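PDB 4N3O: D-glycero-alpha-D-manno-heptose 7-phosphate kinase from Campylobacter jejuni subsp. jejuni, which phosphorylates D-glycero-alpha-D-manno-heptose 7-phosphate at C-1 with ATP, giving the 1,7-bisphosphate on the pathway to GDP-heptose for the capsule. Local coordinates for residues L15-G20 against F330-E335; N186-K191 against E245-A250; C67-E70 against F74-N77. All blocks are in the same frame, centred on the assembly; numbering follows the deposited sequence.

How the interactions relate
All three contacts reach the same large mixed sheet. Interaction 1 joins strand 6-21 to the loop before the last strand, 338-341, so the other two are nested inside the loop it closes; along the chain interaction 3 comes before interaction 2. Interactions 1 and 2 are neighbours, with centres about 13 Å apart. Interaction 3 lies across the chain's centre from interaction 2, about 46 Å away between centres, and about 36 Å from interaction 1. Thus interaction 1 ties the chain's two ends together in the interior of this GHMP kinase, interaction 2 packs the turn into helix 192-200 against the end of helix 236-248, and interaction 3 packs the connection before helix 82-96 against strand 65-70.

Interaction 1: L15-G20 against F330-E335; sequences LGLAGG and FSFTKE
Phe332 and Leu15 carry this small apolar contact, with Leu17 as a third partner. One methyl of Leu15, CD2, reaches both aromatic rings of the loop: it lies 4.2 Å from CE1 of Phe332 and 4.1 Å from CZ of Phe330. CG of Leu15 stands opposite the backbone N (chi1 -170°), which sends the branch out from the strand toward the rings. Leu17 adds its own CD2, 4.5 Å from CZ of Phe332. Within the loop the two phenylalanines pack on each other: CE2 of Phe330 sits over one face of Phe332, 3.8 Å above the ring plane and toward its rim, while CZ of Phe332 lies in the plane of Phe330 at its edge. Phe172 meets Phe332 edge-to-face, and Phe305 of strand 303-308 touches both leucines and Phe330, completing a buried apolar cluster. Leu15 also packs on Leu116, which probably belongs to the ATP site. At Leu17 strand 6-21 is irregular: Leu17 and Ala18 both face Leu36 across the antiparallel pair. This is a classic beta bulge, two residues before Gly20, which probably lines the substrate site of this GHMP kinase.

Interaction 2: N186-K191 against E245-A250; sequences NPLRIK and EALFRA
Leu188, Ile190 and Leu247 meet through aliphatic branches alone; the guanidinium of Arg249, a flat group, lies on the far side of the helix end, away from these three side chains. Glu245 OE2 lies over one face of that group, toward its rim and 3.0 Å from Arg249 NH2. It is well out of the guanidinium plane with no N-H aimed at it, so this salt bridge between successive turns rests on charge alone.

Across the contact, Leu247 divides its two methyls between two partners. CD1 meets CD1 of Leu188 at 3.6 Å, the two side chains crossing at about a right angle. CD2 lies 3.8 Å from CD1 of Ile190, whose same methyl also approaches CB of Leu247 at 4.1 Å. Ile190 has CG1 opposite its carbonyl carbon (chi1 -77°), and this carries CD1 over to the leucine although the CB itself is not aimed at the helix.

A water molecule forms the polar link: it donates to Leu247 O at 3.0 Å and accepts a weak bond from Lys191 N. Leu247 O additionally takes the backbone N-H of Ala250, which leaves helical geometry with positive phi (55°), in a Schellman motif.

Lys191 is the N-cap of helix 192-200, and the contact thus spans the turn from strand 182-188 into that helix on one side and the C-terminal end of helix 236-248 on the other. Ile190 also rests on Phe172 of strand 172-178, antiparallel to strand 182-188, while Ala250 packs on Trp193 and Ile194 of helix 192-200.

Interaction 3: C67-E70 against F74-N77; sequences CEYE and FLGN
Tyr69 and Leu75 pack together where the chain leaves a beta hairpin, strands 55-60 and 65-70, and turns back toward helix 82-96. The close part is apolar and depends on a single leucine. Leu75 has CG opposite its carbonyl carbon (chi1 -59°), which turns the side chain toward the strand. There CD2 lies 4.4 Å from CB of Tyr69 and 4.2 Å from the carbonyl oxygen of Glu70. The other methyl, CD1, approaches the tyrosine ring obliquely, 4.4 Å from its CD2 atom. Phe58 on the partner strand of the hairpin touches both Tyr69 and Leu75, and Lys85 and Tyr88 of helix 82-96 also pack on Leu75, so this leucine is buried between hairpin and helix.

The other side is far looser. Glu70 contributes its backbone to the contact but turns its carboxylate away, and OE2 forms a salt bridge with Lys55 on the partner strand. Gly76 and Asn77 continue in the exposed loop. Even the leucine's approaches to residues 67-70, at 4.2 Å and more, are loose, and the contact buries only 103 Å² in all.

Both partners also have polar bonds outside the contact. Leu75 N is hydrogen-bonded to OD1 of Asn89 on helix 82-96, while the hydroxyl of Tyr69, at the end of the ring away from the leucine, is hydrogen-bonded to both OD2 of Asp78 and NZ of Lys85.

Interaction 1: L15-G20 against F330-E335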
ATOM      1  N   LEU A  15      -1.884 -12.522   4.095  1.00 34.77           N
ATOM      2  CA  LEU A  15      -1.139 -13.381   3.243  1.00 37.87           C
ATOM      3  C   LEU A  15      -0.499 -14.471   4.088  1.00 37.13           C
ATOM      4  O   LEU A  15       0.144 -14.189   5.094  1.00 34.98           O
ATOM      5  CB  LEU A  15      -0.083 -12.520   2.588  1.00 42.19           C
ATOM      6  CG  LEU A  15       0.755 -13.039   1.467  1.00 48.82           C
ATOM      7  CD1 LEU A  15      -0.120 -13.680   0.403  1.00 55.28           C
ATOM      8  CD2 LEU A  15       1.519 -11.847   0.920  1.00 51.21           C
ATOM      9  N   GLY A  16      -0.723 -15.721   3.714  1.00 39.89           N
ATOM     10  CA  GLY A  16      -0.105 -16.832   4.402  1.00 40.85           C
ATOM     11  C   GLY A  16       1.292 -16.974   3.848  1.00 44.26           C
ATOM     12  O   GLY A  16       1.468 -17.382   2.710  1.00 52.15           O
ATOM     13  N   LEU A  17       2.287 -16.637   4.655  1.00 45.82           N
ATOM     14  CA  LEU A  17       3.672 -16.701   4.240  1.00 46.85           C
ATOM     15  C   LEU A  17       4.247 -18.096   4.411  1.00 49.97           C
ATOM     16  O   LEU A  17       5.035 -18.552   3.580  1.00 50.78           O
ATOM     17  CB  LEU A  17       4.504 -15.691   5.033  1.00 48.01           C
ATOM     18  CG  LEU A  17       4.215 -14.213   4.775  1.00 46.53           C
ATOM     19  CD1 LEU A  17       5.080 -13.325   5.662  1.00 47.41           C
ATOM     20  CD2 LEU A  17       4.475 -13.899   3.324  1.00 51.98           C
ATOM     21  N   ALA A  18       3.879 -18.764   5.499  1.00 49.22           N
ATOM     22  CA  ALA A  18       4.331 -20.135   5.723  1.00 50.39           C
ATOM     23  C   ALA A  18       3.429 -20.846   6.715  1.00 53.89           C
ATOM     24  O   ALA A  18       2.725 -20.208   7.514  1.00 52.43           O
ATOM     25  CB  ALA A  18       5.773 -20.162   6.203  1.00 50.94           C
ATOM     26  N   GLY A  19       3.456 -22.172   6.655  1.00 58.02           N
ATOM     27  CA  GLY A  19       2.665 -23.014   7.536  1.00 62.42           C
ATOM     28  C   GLY A  19       3.027 -24.478   7.361  1.00 67.92           C
ATOM     29  O   GLY A  19       3.578 -24.871   6.326  1.00 67.63           O
ATOM     30  N   GLY A  20       2.733 -25.276   8.381  1.00 70.07           N
ATOM     31  CA  GLY A  20       2.999 -26.709   8.350  1.00 78.01           C
ATOM     32  C   GLY A  20       2.112 -27.413   9.357  1.00 86.18           C
ATOM     33  O   GLY A  20       1.802 -26.854  10.409  1.00 80.95           O
ATOM     34  N   PHE A 330       1.556  -4.191  -3.078  1.00 40.84           N
ATOM     35  CA  PHE A 330       1.083  -4.161  -1.722  1.00 38.88           C
ATOM     36  C   PHE A 330       2.237  -3.919  -0.774  1.00 37.14           C
ATOM     37  O   PHE A 330       3.374  -4.080  -1.146  1.00 35.59           O
ATOM     38  CB  PHE A 330       0.455  -5.519  -1.365  1.00 38.65           C
ATOM     39  CG  PHE A 330       1.454  -6.612  -1.213  1.00 37.87           C
ATOM     40  CD1 PHE A 330       1.900  -7.310  -2.306  1.00 37.67           C
ATOM     41  CD2 PHE A 330       1.961  -6.939   0.049  1.00 41.54           C
ATOM     42  CE1 PHE A 330       2.830  -8.333  -2.166  1.00 41.54           C
ATOM     43  CE2 PHE A 330       2.905  -7.946   0.200  1.00 42.59           C
ATOM     44  CZ  PHE A 330       3.338  -8.648  -0.913  1.00 44.06           C
ATOM     45  N   SER A 331       1.913  -3.576   0.467  1.00 39.20           N
ATOM     46  CA  SER A 331       2.892  -3.442   1.542  1.00 39.05           C
ATOM     47  C   SER A 331       2.380  -4.328   2.669  1.00 37.35           C
ATOM     48  O   SER A 331       1.195  -4.662   2.701  1.00 33.45           O
ATOM     49  CB  SER A 331       2.874  -2.035   2.120  1.00 39.39           C
ATOM     50  OG  SER A 331       2.812  -1.071   1.117  1.00 52.72           O
ATOM     51  N   PHE A 332       3.249  -4.688   3.601  1.00 35.15           N
ATOM     52  CA  PHE A 332       2.799  -5.366   4.807  1.00 36.01           C
ATOM     53  C   PHE A 332       2.372  -4.250   5.744  1.00 36.62           C
ATOM     54  O   PHE A 332       3.046  -3.245   5.814  1.00 43.87           O
ATOM     55  CB  PHE A 332       3.911  -6.191   5.438  1.00 33.01           C
ATOM     56  CG  PHE A 332       4.334  -7.334   4.589  1.00 35.05           C
ATOM     57  CD1 PHE A 332       3.463  -8.403   4.360  1.00 35.57           C
ATOM     58  CD2 PHE A 332       5.587  -7.369   4.013  1.00 35.85           C
ATOM     59  CE1 PHE A 332       3.831  -9.471   3.565  1.00 33.75           C
ATOM     60  CE2 PHE A 332       5.961  -8.446   3.224  1.00 36.02           C
ATOM     61  CZ  PHE A 332       5.074  -9.497   2.993  1.00 35.50           C
ATOM     62  N   THR A 333       1.238  -4.385   6.419  1.00 39.35           N
ATOM     63  CA  THR A 333       0.795  -3.338   7.351  1.00 38.15           C
ATOM     64  C   THR A 333       1.032  -3.737   8.785  1.00 40.96           C
ATOM     65  O   THR A 333       1.092  -4.926   9.104  1.00 40.70           O
ATOM     66  CB  THR A 333      -0.703  -3.043   7.248  1.00 41.06           C
ATOM     67  OG1 THR A 333      -1.447  -4.223   7.598  1.00 38.21           O
ATOM     68  CG2 THR A 333      -1.058  -2.573   5.858  1.00 43.20           C
ATOM     69  N   LYS A 334       1.112  -2.718   9.638  1.00 43.75           N
ATOM     70  CA  LYS A 334       1.368  -2.854  11.070  1.00 53.61           C
ATOM     71  C   LYS A 334       0.093  -3.034  11.859  1.00 51.61           C
ATOM     72  O   LYS A 334       0.077  -3.717  12.870  1.00 58.09           O
ATOM     73  CB  LYS A 334       2.031  -1.562  11.589  1.00 59.27           C
ATOM     74  CG  LYS A 334       3.378  -1.231  10.962  1.00 66.32           C
ATOM     75  CD  LYS A 334       4.547  -1.829  11.717  1.00 70.59           C
ATOM     76  CE  LYS A 334       4.797  -1.063  13.005  1.00 76.33           C
ATOM     77  NZ  LYS A 334       5.987  -1.572  13.734  1.00 85.39           N
ATOM     78  N   GLU A 335      -0.965  -2.373  11.412  1.00 51.70           N
ATOM     79  CA  GLU A 335      -2.240  -2.413  12.100  1.00 54.27           C
ATOM     80  C   GLU A 335      -3.215  -3.438  11.580  1.00 46.07           C
ATOM     81  O   GLU A 335      -3.155  -3.871  10.433  1.00 44.08           O
ATOM     82  CB  GLU A 335      -2.954  -1.043  11.990  1.00 62.77           C
ATOM     83  CG  GLU A 335      -2.666  -0.039  13.096  1.00 76.12           C
ATOM     84  CD  GLU A 335      -3.607   1.171  13.041  1.00 86.42           C
ATOM     85  OE1 GLU A 335      -3.602   1.901  12.021  1.00 95.78           O
ATOM     86  OE2 GLU A 335      -4.342   1.408  14.030  1.00 86.99           O
TER

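Interaction 2: N186-K191 against E245-A250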
ATOM      1  N   ASN A 186       1.402 -15.370  18.540  1.00 57.42           N
ATOM      2  CA  ASN A 186       2.536 -14.529  18.874  1.00 56.31           C
ATOM      3  C   ASN A 186       2.529 -13.316  17.939  1.00 55.64           C
ATOM      4  O   ASN A 186       2.960 -13.433  16.792  1.00 50.10           O
ATOM      5  CB  ASN A 186       3.847 -15.297  18.707  1.00 58.70           C
ATOM      6  CG  ASN A 186       4.007 -16.422  19.716  1.00 66.31           C
ATOM      7  OD1 ASN A 186       4.163 -17.585  19.341  1.00 72.61           O
ATOM      8  ND2 ASN A 186       3.945 -16.087  21.005  1.00 70.80           N
ATOM      9  N   PRO A 187       1.990 -12.164  18.400  1.00 52.51           N
ATOM     10  CA  PRO A 187       2.032 -10.971  17.561  1.00 52.43           C
ATOM     11  C   PRO A 187       3.467 -10.453  17.584  1.00 51.62           C
ATOM     12  O   PRO A 187       3.917  -9.905  18.585  1.00 50.79           O
ATOM     13  CB  PRO A 187       1.062  -9.998  18.248  1.00 53.28           C
ATOM     14  CG  PRO A 187       0.491 -10.730  19.418  1.00 53.78           C
ATOM     15  CD  PRO A 187       1.386 -11.887  19.706  1.00 53.35           C
ATOM     16  N   LEU A 188       4.178 -10.659  16.484  1.00 53.50           N
ATOM     17  CA  LEU A 188       5.587 -10.299  16.387  1.00 49.41           C
ATOM     18  C   LEU A 188       5.859  -8.826  16.209  1.00 45.00           C
ATOM     19  O   LEU A 188       5.145  -8.139  15.516  1.00 44.21           O
ATOM     20  CB  LEU A 188       6.214 -11.019  15.203  1.00 49.95           C
ATOM     21  CG  LEU A 188       6.131 -12.538  15.227  1.00 50.22           C
ATOM     22  CD1 LEU A 188       6.769 -13.039  13.955  1.00 50.84           C
ATOM     23  CD2 LEU A 188       6.829 -13.112  16.442  1.00 51.83           C
ATOM     24  N   ARG A 189       6.889  -8.346  16.882  1.00 46.78           N
ATOM     25  CA  ARG A 189       7.327  -7.002  16.705  1.00 48.62           C
ATOM     26  C   ARG A 189       8.462  -7.245  15.713  1.00 50.32           C
ATOM     27  O   ARG A 189       9.441  -7.914  16.034  1.00 52.26           O
ATOM     28  CB  ARG A 189       7.841  -6.388  17.995  1.00 48.45           C
ATOM     29  CG  ARG A 189       7.757  -4.880  17.951  1.00 49.41           C
ATOM     30  CD  ARG A 189       8.440  -4.173  19.106  1.00 52.21           C
ATOM     31  NE  ARG A 189       8.333  -4.890  20.374  1.00 51.74           N
ATOM     32  CZ  ARG A 189       9.360  -5.450  21.011  1.00 50.43           C
ATOM     33  NH1 ARG A 189       9.160  -6.084  22.156  1.00 50.19           N
ATOM     34  NH2 ARG A 189      10.593  -5.351  20.528  1.00 51.57           N
ATOM     35  N   ILE A 190       8.296  -6.742  14.501  1.00 50.34           N
ATOM     36  CA  ILE A 190       9.245  -6.941  13.417  1.00 48.33           C
ATOM     37  C   ILE A 190       9.855  -5.613  13.021  1.00 47.67           C
ATOM     38  O   ILE A 190       9.140  -4.614  12.914  1.00 42.46           O
ATOM     39  CB  ILE A 190       8.500  -7.555  12.208  1.00 48.20           C
ATOM     40  CG1 ILE A 190       8.243  -9.030  12.448  1.00 51.68           C
ATOM     41  CG2 ILE A 190       9.270  -7.423  10.912  1.00 53.46           C
ATOM     42  CD1 ILE A 190       9.504  -9.854  12.528  1.00 57.72           C
ATOM     43  N   LYS A 191      11.176  -5.620  12.823  1.00 46.57           N
ATOM     44  CA  LYS A 191      11.904  -4.447  12.366  1.00 52.02           C
ATOM     45  C   LYS A 191      11.319  -4.077  11.034  1.00 47.43           C
ATOM     46  O   LYS A 191      11.130  -4.941  10.187  1.00 50.82           O
ATOM     47  CB  LYS A 191      13.398  -4.761  12.178  1.00 59.73           C
ATOM     48  CG  LYS A 191      14.166  -5.040  13.467  1.00 68.33           C
ATOM     49  CD  LYS A 191      14.249  -3.827  14.396  1.00 72.28           C
ATOM     50  CE  LYS A 191      14.966  -2.646  13.747  1.00 78.21           C
ATOM     51  NZ  LYS A 191      15.216  -1.542  14.717  1.00 82.00           N
ATOM     52  N   GLU A 245      13.421 -17.583  15.215  1.00 59.06           N
ATOM     53  CA  GLU A 245      14.761 -17.116  15.509  1.00 60.02           C
ATOM     54  C   GLU A 245      15.264 -16.233  14.373  1.00 57.24           C
ATOM     55  O   GLU A 245      15.809 -15.168  14.626  1.00 59.18           O
ATOM     56  CB  GLU A 245      15.693 -18.303  15.747  1.00 65.73           C
ATOM     57  CG  GLU A 245      16.991 -17.949  16.457  1.00 73.01           C
ATOM     58  CD  GLU A 245      17.882 -19.168  16.711  1.00 78.80           C
ATOM     59  OE1 GLU A 245      17.873 -20.116  15.888  1.00 75.38           O
ATOM     60  OE2 GLU A 245      18.614 -19.168  17.727  1.00 82.94           O
ATOM     61  N   ALA A 246      15.044 -16.655  13.127  1.00 53.92           N
ATOM     62  CA  ALA A 246      15.485 -15.877  11.961  1.00 53.11           C
ATOM     63  C   ALA A 246      14.767 -14.513  11.901  1.00 51.04           C
ATOM     64  O   ALA A 246      15.354 -13.501  11.510  1.00 55.11           O
ATOM     65  CB  ALA A 246      15.260 -16.661  10.672  1.00 49.75           C
ATOM     66  N   LEU A 247      13.498 -14.504  12.277  1.00 49.31           N
ATOM     67  CA  LEU A 247      12.712 -13.275  12.296  1.00 52.75           C
ATOM     68  C   LEU A 247      13.240 -12.366  13.387  1.00 55.16           C
ATOM     69  O   LEU A 247      13.544 -11.208  13.144  1.00 58.33           O
ATOM     70  CB  LEU A 247      11.226 -13.582  12.494  1.00 50.13           C
ATOM     71  CG  LEU A 247      10.462 -13.989  11.228  1.00 48.36           C
ATOM     72  CD1 LEU A 247       9.060 -14.451  11.573  1.00 50.99           C
ATOM     73  CD2 LEU A 247      10.382 -12.818  10.261  1.00 48.02           C
ATOM     74  N   PHE A 248      13.360 -12.902  14.593  1.00 55.66           N
ATOM     75  CA  PHE A 248      13.924 -12.142  15.699  1.00 60.45           C
ATOM     76  C   PHE A 248      15.326 -11.613  15.343  1.00 60.55           C
ATOM     77  O   PHE A 248      15.622 -10.438  15.525  1.00 64.15           O
ATOM     78  CB  PHE A 248      13.984 -13.045  16.917  1.00 71.13           C
ATOM     79  CG  PHE A 248      14.840 -12.523  18.016  1.00 75.16           C
ATOM     80  CD1 PHE A 248      14.457 -11.402  18.728  1.00 78.87           C
ATOM     81  CD2 PHE A 248      16.006 -13.178  18.366  1.00 75.44           C
ATOM     82  CE1 PHE A 248      15.237 -10.920  19.759  1.00 80.95           C
ATOM     83  CE2 PHE A 248      16.789 -12.706  19.394  1.00 80.82           C
ATOM     84  CZ  PHE A 248      16.404 -11.572  20.092  1.00 80.43           C
ATOM     85  N   ARG A 249      16.163 -12.487  14.799  1.00 58.27           N
ATOM     86  CA  ARG A 249      17.519 -12.127  14.420  1.00 57.33           C
ATOM     87  C   ARG A 249      17.614 -11.230  13.195  1.00 59.84           C
ATOM     88  O   ARG A 249      18.699 -10.783  12.865  1.00 62.36           O
ATOM     89  CB  ARG A 249      18.341 -13.392  14.140  1.00 57.10           C
ATOM     90  CG  ARG A 249      18.681 -14.204  15.374  1.00 58.59           C
ATOM     91  CD  ARG A 249      19.569 -15.400  15.056  1.00 60.63           C
ATOM     92  NE  ARG A 249      20.047 -16.048  16.281  1.00 66.12           N
ATOM     93  CZ  ARG A 249      20.782 -17.166  16.327  1.00 72.43           C
ATOM     94  NH1 ARG A 249      21.132 -17.798  15.211  1.00 73.84           N
ATOM     95  NH2 ARG A 249      21.161 -17.662  17.500  1.00 71.42           N
ATOM     96  N   ALA A 250      16.502 -10.972  12.510  1.00 60.48           N
ATOM     97  CA  ALA A 250      16.564 -10.190  11.280  1.00 58.32           C
ATOM     98  C   ALA A 250      17.567 -10.857  10.316  1.00 60.49           C
ATOM     99  O   ALA A 250      18.285 -10.194   9.566  1.00 62.19           O
ATOM    100  CB  ALA A 250      16.964  -8.752  11.581  1.00 59.37           C
TER
HETATM  101  O   HOH W   1      12.920  -8.359  13.611  1.00 57.90           O

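Interaction 3: C67-E70 against F74-N77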
ATOM      1  N   CYS A  67     -29.960  -5.069   0.057  1.00 70.20           N
ATOM      2  CA  CYS A  67     -31.099  -5.496   0.873  1.00 69.33           C
ATOM      3  C   CYS A  67     -31.701  -4.338   1.653  1.00 70.50           C
ATOM      4  O   CYS A  67     -30.992  -3.445   2.129  1.00 67.47           O
ATOM      5  CB  CYS A  67     -30.673  -6.497   1.952  1.00 67.51           C
ATOM      6  SG  CYS A  67     -29.854  -8.016   1.464  1.00 73.04           S
ATOM      7  N   GLU A  68     -33.009  -4.388   1.834  1.00 72.89           N
ATOM      8  CA  GLU A  68     -33.690  -3.397   2.631  1.00 73.34           C
ATOM      9  C   GLU A  68     -34.756  -4.125   3.440  1.00 71.54           C
ATOM     10  O   GLU A  68     -35.474  -4.944   2.894  1.00 71.40           O
ATOM     11  CB  GLU A  68     -34.288  -2.313   1.750  1.00 77.32           C
ATOM     12  CG  GLU A  68     -34.924  -1.184   2.545  1.00 82.32           C
ATOM     13  CD  GLU A  68     -35.223   0.035   1.700  1.00 84.68           C
ATOM     14  OE1 GLU A  68     -36.047   0.865   2.136  1.00 88.60           O
ATOM     15  OE2 GLU A  68     -34.633   0.164   0.604  1.00 85.40           O
ATOM     16  N   TYR A  69     -34.816  -3.850   4.743  1.00 68.55           N
ATOM     17  CA  TYR A  69     -35.783  -4.480   5.641  1.00 67.19           C
ATOM     18  C   TYR A  69     -36.253  -3.483   6.661  1.00 68.48           C
ATOM     19  O   TYR A  69     -35.677  -2.409   6.808  1.00 68.61           O
ATOM     20  CB  TYR A  69     -35.155  -5.640   6.429  1.00 65.57           C
ATOM     21  CG  TYR A  69     -34.425  -6.648   5.588  1.00 64.76           C
ATOM     22  CD1 TYR A  69     -35.113  -7.647   4.898  1.00 65.66           C
ATOM     23  CD2 TYR A  69     -33.049  -6.612   5.487  1.00 59.60           C
ATOM     24  CE1 TYR A  69     -34.438  -8.571   4.117  1.00 65.16           C
ATOM     25  CE2 TYR A  69     -32.367  -7.533   4.719  1.00 61.48           C
ATOM     26  CZ  TYR A  69     -33.061  -8.506   4.028  1.00 62.62           C
ATOM     27  OH  TYR A  69     -32.360  -9.408   3.259  1.00 62.19           O
ATOM     28  N   GLU A  70     -37.296  -3.869   7.379  1.00 71.38           N
ATOM     29  CA  GLU A  70     -37.829  -3.077   8.465  1.00 76.17           C
ATOM     30  C   GLU A  70     -37.046  -3.396   9.739  1.00 72.53           C
ATOM     31  O   GLU A  70     -36.735  -4.551  10.017  1.00 72.90           O
ATOM     32  CB  GLU A  70     -39.316  -3.385   8.677  1.00 81.58           C
ATOM     33  CG  GLU A  70     -40.228  -2.763   7.633  1.00 88.40           C
ATOM     34  CD  GLU A  70     -40.278  -1.246   7.730  1.00 92.59           C
ATOM     35  OE1 GLU A  70     -39.994  -0.700   8.822  1.00 90.73           O
ATOM     36  OE2 GLU A  70     -40.614  -0.600   6.714  1.00 96.91           O
ATOM     37  N   PHE A  74     -34.826  -9.601  15.048  1.00 67.45           N
ATOM     38  CA  PHE A  74     -34.256 -10.746  14.335  1.00 65.59           C
ATOM     39  C   PHE A  74     -34.635 -10.722  12.868  1.00 65.37           C
ATOM     40  O   PHE A  74     -35.802 -10.579  12.534  1.00 66.13           O
ATOM     41  CB  PHE A  74     -34.737 -12.062  14.961  1.00 66.49           C
ATOM     42  CG  PHE A  74     -34.155 -13.301  14.316  1.00 66.86           C
ATOM     43  CD1 PHE A  74     -32.938 -13.820  14.744  1.00 64.44           C
ATOM     44  CD2 PHE A  74     -34.839 -13.965  13.297  1.00 68.86           C
ATOM     45  CE1 PHE A  74     -32.405 -14.963  14.162  1.00 63.49           C
ATOM     46  CE2 PHE A  74     -34.311 -15.108  12.712  1.00 67.72           C
ATOM     47  CZ  PHE A  74     -33.087 -15.601  13.144  1.00 66.56           C
ATOM     48  N   LEU A  75     -33.628 -10.874  12.009  1.00 63.16           N
ATOM     49  CA  LEU A  75     -33.808 -10.910  10.569  1.00 61.67           C
ATOM     50  C   LEU A  75     -33.563 -12.333  10.082  1.00 62.88           C
ATOM     51  O   LEU A  75     -32.435 -12.845  10.146  1.00 62.57           O
ATOM     52  CB  LEU A  75     -32.813  -9.976   9.898  1.00 60.07           C
ATOM     53  CG  LEU A  75     -32.874  -8.510  10.302  1.00 59.49           C
ATOM     54  CD1 LEU A  75     -31.801  -7.739   9.543  1.00 58.66           C
ATOM     55  CD2 LEU A  75     -34.254  -7.934  10.029  1.00 60.51           C
ATOM     56  N   GLY A  76     -34.620 -12.976   9.602  1.00 65.04           N
ATOM     57  CA  GLY A  76     -34.527 -14.343   9.112  1.00 65.79           C
ATOM     58  C   GLY A  76     -33.792 -14.375   7.800  1.00 66.28           C
ATOM     59  O   GLY A  76     -33.746 -13.366   7.089  1.00 63.36           O
ATOM     60  N   ASN A  77     -33.233 -15.541   7.477  1.00 69.65           N
ATOM     61  CA  ASN A  77     -32.447 -15.726   6.249  1.00 71.66           C
ATOM     62  C   ASN A  77     -33.259 -15.728   4.969  1.00 72.91           C
ATOM     63  O   ASN A  77     -34.328 -16.322   4.913  1.00 81.11           O
ATOM     64  CB  ASN A  77     -31.637 -17.016   6.336  1.00 72.93           C
ATOM     65  CG  ASN A  77     -30.571 -16.951   7.405  1.00 74.05           C
ATOM     66  OD1 ASN A  77     -30.317 -15.890   7.985  1.00 73.88           O
ATOM     67  ND2 ASN A  77     -29.931 -18.083   7.667  1.00 76.65           N
TER